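PDB 4WED: ABC transporter, periplasmic solute-binding protein from Rhizobium meliloti, which probably binds a small solute, such as a peptide, nickel or haem ligand, in the periplasm for delivery to an ABC transporter. Local coordinates for residues Gly271-Val276 against Phe420-Ala425; Cys115-Glu120 against Leu172-Val177. All coordinates share one frame; numbering follows the deposited sequence.

Contact 1 (Gly271-Val276 against Phe420-Ala425)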
loop_
_atom_site.group_PDB
_atom_site.type_symbol
_atom_site.label_atom_id
_atom_site.label_comp_id
_atom_site.label_asym_id
_atom_site.label_seq_id
_atom_site.Cartn_x
_atom_site.Cartn_y
_atom_site.Cartn_z
ATOM N N GLY A 271 -0.980 7.750 5.235
ATOM C CA GLY A 271 -0.793 6.389 4.777
ATOM C C GLY A 271 -1.877 5.872 3.866
ATOM O O GLY A 271 -2.769 6.608 3.485
ATOM N N ASN A 272 -1.783 4.583 3.526
ATOM C CA ASN A 272 -2.644 3.969 2.529
ATOM C C ASN A 272 -3.059 2.518 2.786
ATOM O O ASN A 272 -3.681 1.880 1.934
ATOM C CB ASN A 272 -2.020 4.129 1.126
ATOM C CG ASN A 272 -0.612 3.566 1.029
ATOM O OD1 ASN A 272 -0.386 2.378 1.189
ATOM N ND2 ASN A 272 0.327 4.409 0.687
ATOM N N VAL A 273 -2.782 2.047 3.976
ATOM C CA VAL A 273 -3.186 0.756 4.509
ATOM C C VAL A 273 -4.156 1.097 5.661
ATOM O O VAL A 273 -3.940 2.043 6.448
ATOM C CB VAL A 273 -1.974 -0.059 5.108
ATOM C CG1 VAL A 273 -2.415 -1.305 5.864
ATOM C CG2 VAL A 273 -0.991 -0.506 4.028
ATOM N N THR A 274 -5.234 0.319 5.745
ATOM C CA THR A 274 -6.238 0.526 6.756
ATOM C C THR A 274 -6.278 -0.687 7.635
ATOM O O THR A 274 -6.245 -1.839 7.158
ATOM C CB THR A 274 -7.621 0.782 6.140
ATOM O OG1 THR A 274 -7.483 1.757 5.075
ATOM C CG2 THR A 274 -8.614 1.281 7.226
ATOM N N LEU A 275 -6.295 -0.418 8.923
ATOM C CA LEU A 275 -6.598 -1.443 9.910
ATOM C C LEU A 275 -8.073 -1.470 10.078
ATOM O O LEU A 275 -8.648 -0.477 10.457
ATOM C CB LEU A 275 -5.966 -1.136 11.263
ATOM C CG LEU A 275 -6.305 -2.125 12.372
ATOM C CD1 LEU A 275 -5.506 -3.392 12.228
ATOM C CD2 LEU A 275 -5.978 -1.494 13.702
ATOM N N VAL A 276 -8.663 -2.622 9.845
ATOM C CA VAL A 276 -10.112 -2.742 9.755
ATOM C C VAL A 276 -10.496 -3.840 10.695
ATOM O O VAL A 276 -9.844 -4.876 10.736
ATOM C CB VAL A 276 -10.559 -3.145 8.329
ATOM C CG1 VAL A 276 -12.070 -3.168 8.216
ATOM C CG2 VAL A 276 -10.004 -2.171 7.312
ATOM N N PHE A 420 -7.973 -7.013 10.180
ATOM C CA PHE A 420 -7.362 -7.107 8.899
ATOM C C PHE A 420 -6.680 -5.809 8.613
ATOM O O PHE A 420 -7.033 -4.753 9.154
ATOM C CB PHE A 420 -8.430 -7.318 7.846
ATOM C CG PHE A 420 -9.063 -8.660 7.910
ATOM C CD1 PHE A 420 -9.988 -8.951 8.889
ATOM C CD2 PHE A 420 -8.747 -9.635 6.980
ATOM C CE1 PHE A 420 -10.580 -10.201 8.950
ATOM C CE2 PHE A 420 -9.336 -10.894 7.043
ATOM C CZ PHE A 420 -10.250 -11.178 8.030
ATOM N N LEU A 421 -5.710 -5.902 7.732
ATOM C CA LEU A 421 -4.984 -4.784 7.189
ATOM C C LEU A 421 -5.195 -4.850 5.720
ATOM O O LEU A 421 -5.087 -5.891 5.182
ATOM C CB LEU A 421 -3.488 -4.941 7.465
ATOM C CG LEU A 421 -3.021 -4.593 8.885
ATOM C CD1 LEU A 421 -1.618 -5.113 9.052
ATOM C CD2 LEU A 421 -3.031 -3.121 9.166
ATOM N N THR A 422 -5.523 -3.730 5.084
ATOM C CA THR A 422 -5.571 -3.677 3.647
ATOM C C THR A 422 -4.177 -3.810 3.028
ATOM O O THR A 422 -3.157 -3.682 3.674
ATOM C CB THR A 422 -6.307 -2.414 3.087
ATOM O OG1 THR A 422 -5.680 -1.184 3.505
ATOM C CG2 THR A 422 -7.756 -2.415 3.519
ATOM N N TYR A 423 -4.166 -4.092 1.746
ATOM C CA TYR A 423 -2.946 -4.336 1.032
ATOM C C TYR A 423 -2.142 -3.045 0.843
ATOM O O TYR A 423 -0.889 -3.103 0.837
ATOM C CB TYR A 423 -3.258 -4.981 -0.323
ATOM C CG TYR A 423 -3.734 -6.426 -0.274
ATOM C CD1 TYR A 423 -3.827 -7.103 0.913
ATOM C CD2 TYR A 423 -4.033 -7.129 -1.445
ATOM C CE1 TYR A 423 -4.232 -8.421 0.950
ATOM C CE2 TYR A 423 -4.406 -8.466 -1.409
ATOM C CZ TYR A 423 -4.513 -9.096 -0.194
ATOM O OH TYR A 423 -4.898 -10.404 -0.057
ATOM N N GLY A 424 -2.825 -1.911 0.669
ATOM C CA GLY A 424 -2.129 -0.629 0.446
ATOM C C GLY A 424 -1.745 -0.335 -1.016
ATOM O O GLY A 424 -1.904 -1.174 -1.896
ATOM N N ALA A 425 -1.266 0.881 -1.281
ATOM C CA ALA A 425 -0.875 1.281 -2.617
ATOM C C ALA A 425 0.273 0.408 -3.012
ATOM O O ALA A 425 1.073 0.114 -2.154
ATOM C CB ALA A 425 -0.435 2.720 -2.629
HETATM O O HOH W 1 2.585 1.615 -0.221
#

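Contact 2 (Cys115-Glu120 against Leu172-Val177)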
loop_
_atom_site.group_PDB
_atom_site.type_symbol
_atom_site.label_atom_id
_atom_site.label_comp_id
_atom_site.label_asym_id
_atom_site.label_seq_id
_atom_site.Cartn_x
_atom_site.Cartn_y
_atom_site.Cartn_z
ATOM N N CYS A 115 11.547 -1.401 -25.714
ATOM C CA CYS A 115 10.376 -1.617 -24.897
ATOM C C CYS A 115 9.772 -3.015 -25.039
ATOM O O CYS A 115 9.495 -3.678 -24.038
ATOM C CB CYS A 115 9.344 -0.567 -25.278
ATOM S SG CYS A 115 7.874 -0.655 -24.259
ATOM N N LYS A 116 9.562 -3.450 -26.274
ATOM C CA LYS A 116 9.121 -4.829 -26.550
ATOM C C LYS A 116 10.035 -5.846 -25.894
ATOM O O LYS A 116 9.566 -6.818 -25.308
ATOM C CB LYS A 116 9.100 -5.079 -28.075
ATOM C CG LYS A 116 8.780 -6.488 -28.585
ATOM C CD LYS A 116 8.784 -6.511 -30.128
ATOM C CE LYS A 116 8.088 -7.727 -30.744
ATOM N NZ LYS A 116 7.521 -7.514 -32.131
ATOM N N TRP A 117 11.343 -5.640 -26.041
ATOM C CA TRP A 117 12.344 -6.606 -25.588
ATOM C C TRP A 117 12.245 -6.824 -24.083
ATOM O O TRP A 117 12.375 -7.929 -23.605
ATOM C CB TRP A 117 13.735 -6.084 -25.947
ATOM C CG TRP A 117 14.907 -6.955 -25.487
ATOM C CD1 TRP A 117 15.466 -7.987 -26.173
ATOM C CD2 TRP A 117 15.670 -6.834 -24.253
ATOM N NE1 TRP A 117 16.505 -8.527 -25.451
ATOM C CE2 TRP A 117 16.658 -7.844 -24.277
ATOM C CE3 TRP A 117 15.609 -5.969 -23.145
ATOM C CZ2 TRP A 117 17.583 -8.025 -23.240
ATOM C CZ3 TRP A 117 16.518 -6.149 -22.108
ATOM C CH2 TRP A 117 17.507 -7.170 -22.170
ATOM N N ASN A 118 12.000 -5.747 -23.354
ATOM C CA ASN A 118 11.747 -5.797 -21.906
ATOM C C ASN A 118 10.435 -6.440 -21.552
ATOM O O ASN A 118 10.377 -7.343 -20.727
ATOM C CB ASN A 118 11.725 -4.383 -21.317
ATOM C CG ASN A 118 13.100 -3.906 -20.918
ATOM O OD1 ASN A 118 13.620 -4.309 -19.883
ATOM N ND2 ASN A 118 13.687 -3.040 -21.719
ATOM N N LEU A 119 9.377 -5.949 -22.167
ATOM C CA LEU A 119 8.070 -6.477 -21.935
ATOM C C LEU A 119 8.016 -7.953 -22.219
ATOM O O LEU A 119 7.415 -8.715 -21.475
ATOM C CB LEU A 119 7.111 -5.731 -22.818
ATOM C CG LEU A 119 6.865 -4.327 -22.280
ATOM C CD1 LEU A 119 5.867 -3.635 -23.183
ATOM C CD2 LEU A 119 6.368 -4.293 -20.834
ATOM N N GLU A 120 8.667 -8.366 -23.291
ATOM C CA GLU A 120 8.748 -9.787 -23.626
ATOM C C GLU A 120 9.534 -10.608 -22.589
ATOM O O GLU A 120 9.412 -11.824 -22.545
ATOM C CB GLU A 120 9.378 -9.971 -25.001
ATOM C CG GLU A 120 8.430 -9.674 -26.149
ATOM C CD GLU A 120 9.118 -9.840 -27.498
ATOM O OE1 GLU A 120 10.377 -9.959 -27.513
ATOM O OE2 GLU A 120 8.409 -9.856 -28.533
ATOM N N LEU A 172 15.251 -2.157 -18.699
ATOM C CA LEU A 172 16.666 -2.465 -18.559
ATOM C C LEU A 172 17.287 -2.415 -19.920
ATOM O O LEU A 172 16.750 -2.991 -20.848
ATOM C CB LEU A 172 16.818 -3.881 -18.001
ATOM C CG LEU A 172 18.202 -4.554 -18.016
ATOM C CD1 LEU A 172 19.165 -3.917 -17.006
ATOM C CD2 LEU A 172 18.051 -6.034 -17.713
ATOM N N SER A 173 18.451 -1.795 -20.041
ATOM C CA SER A 173 19.109 -1.699 -21.344
ATOM C C SER A 173 19.308 -3.074 -21.982
ATOM O O SER A 173 19.995 -3.922 -21.441
ATOM C CB SER A 173 20.444 -0.990 -21.207
ATOM O OG SER A 173 21.254 -1.161 -22.351
ATOM N N PRO A 174 18.733 -3.290 -23.168
ATOM C CA PRO A 174 19.005 -4.537 -23.931
ATOM C C PRO A 174 20.473 -4.884 -24.216
ATOM O O PRO A 174 20.764 -6.064 -24.389
ATOM C CB PRO A 174 18.297 -4.309 -25.251
ATOM C CG PRO A 174 17.317 -3.239 -24.984
ATOM C CD PRO A 174 17.846 -2.381 -23.895
ATOM N N LYS A 175 21.385 -3.902 -24.288
ATOM C CA LYS A 175 22.809 -4.225 -24.584
ATOM C C LYS A 175 23.544 -4.547 -23.299
ATOM O O LYS A 175 24.635 -5.080 -23.335
ATOM C CB LYS A 175 23.535 -3.094 -25.314
ATOM N N SER A 176 22.945 -4.233 -22.155
ATOM C CA SER A 176 23.590 -4.481 -20.861
ATOM C C SER A 176 23.599 -5.949 -20.484
ATOM O O SER A 176 24.314 -6.320 -19.572
ATOM C CB SER A 176 22.858 -3.732 -19.742
ATOM O OG SER A 176 21.667 -4.415 -19.324
ATOM N N VAL A 177 22.790 -6.758 -21.154
ATOM C CA VAL A 177 22.583 -8.144 -20.802
ATOM C C VAL A 177 23.276 -8.993 -21.848
ATOM O O VAL A 177 23.357 -8.607 -23.020
ATOM C CB VAL A 177 21.090 -8.491 -20.813
ATOM C CG1 VAL A 177 20.852 -9.982 -20.814
ATOM C CG2 VAL A 177 20.388 -7.863 -19.629
#

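Contact 1 (Gly271-Val276 against Phe420-Ala425)
Leu275 and Val276 pair with Leu421 and Phe420 in an antiparallel β-ladder, the evidence being a CA separation of 4.6 Å at the non-hydrogen-bonded pair Leu275–Leu421 and two reciprocal backbone bonds at the hydrogen-bonded pair Val276–Phe420. Strand 274-279 has strand 488-500 as a second partner, through backbone bonds of Leu275 to Leu491 and Val492, and Val273 extends this pairing to Val494; strand 417-421 therefore adds another member to a larger antiparallel sheet. Beyond Leu421 the ladder is continued partly by a side chain, that of Thr422. Thr422 CB lies 4.0 Å from Thr274 N. Thr422 OG1 stands between its own backbone N and carbonyl carbon (chi1 60°) and accepts from Thr274 N at 2.7 Å, where a strand partner would normally offer a carbonyl. The methyl CG2 of Thr422 turns to Thr274 O and CB and comes within 4.4 Å of Val276 CG2. Thr422 N returns a bond to Thr274 O, so Thr274 is held at both its backbone N and its backbone O by Thr422. The hydroxyl of Thr274 is committed elsewhere, to Met320 O. On the face carrying Leu275 and Leu421, CD2 of Leu421 is the shared apolar contact, reaching Val273 CG1 at 3.8 Å and Leu275 CD1 at nearly the same distance. Further along, the chain of Gly424 runs close to Asn272, and its CA makes a CH···O contact of 3.3 Å with Asn272 O. The last tie is side chain to backbone: Ala425 N donates to Asn272 OD1 at 3.0 Å, the nitrogen standing above the carboxamide plane, 66° out of it.

Contact 2 (Cys115-Glu120 against Leu172-Val177)
Trp117 and Asn118, on one side of helix 112-122, face a loop that runs from Leu172 into a type I β-turn, Ser173 to Ser176; the closest CA pair across the contact, Asn118–Leu172, is 6.8 Å apart. The Asn118 carboxamide grasps the backbone of Leu172 at both polar atoms. Asn118 OD1 accepts from Leu172 N at 2.9 Å in a nearly straight bond (173° at the hydrogen), and Asn118 ND2 donates to Leu172 O at 3.2 Å with the acceptor close to the amide plane. ND2 also bonds Ala114 O, one turn back along the helix, which helps fix the rotation of the amide. A chi1 of 178° sets Trp117 CG anti to the backbone N; the six-membered ring beyond it meets the turn. There Pro174 CA sits over the six-membered ring of Trp117, 3.5 Å from its centroid and 15° off the normal, a CH-pi contact. Val177 CG2 meets the ring edge instead, 3.9 Å from Trp117 CH2. The turn itself is tightened by Ser176 OG, which joins Ser176 N in bonding Ser173 O. The whole is a helix-to-loop junction in which a side-chain amide imitates the paired N-H and C=O of a neighbouring strand, beside a proline–tryptophan CH-pi contact.

The two contacts are structurally separate: their centres lie 34 Å apart, and their nearest atoms about 19 Å. They also differ in position. Contact 1 has its centre about 7 Å from the centre of the chain, whereas the centre of contact 2 lies about 28 Å from it, where helix 112-122 packs on strand 137-144 of a four-stranded antiparallel sheet. Of the two, contact 1 can be placed against a bound ion: the side chain of Ala425 is about 12 Å from the sodium ion held by Asp62 and Asp515, too far for coordination. Its central position is consistent with a place near the junction of the lobes between which family 5 proteins bind solute.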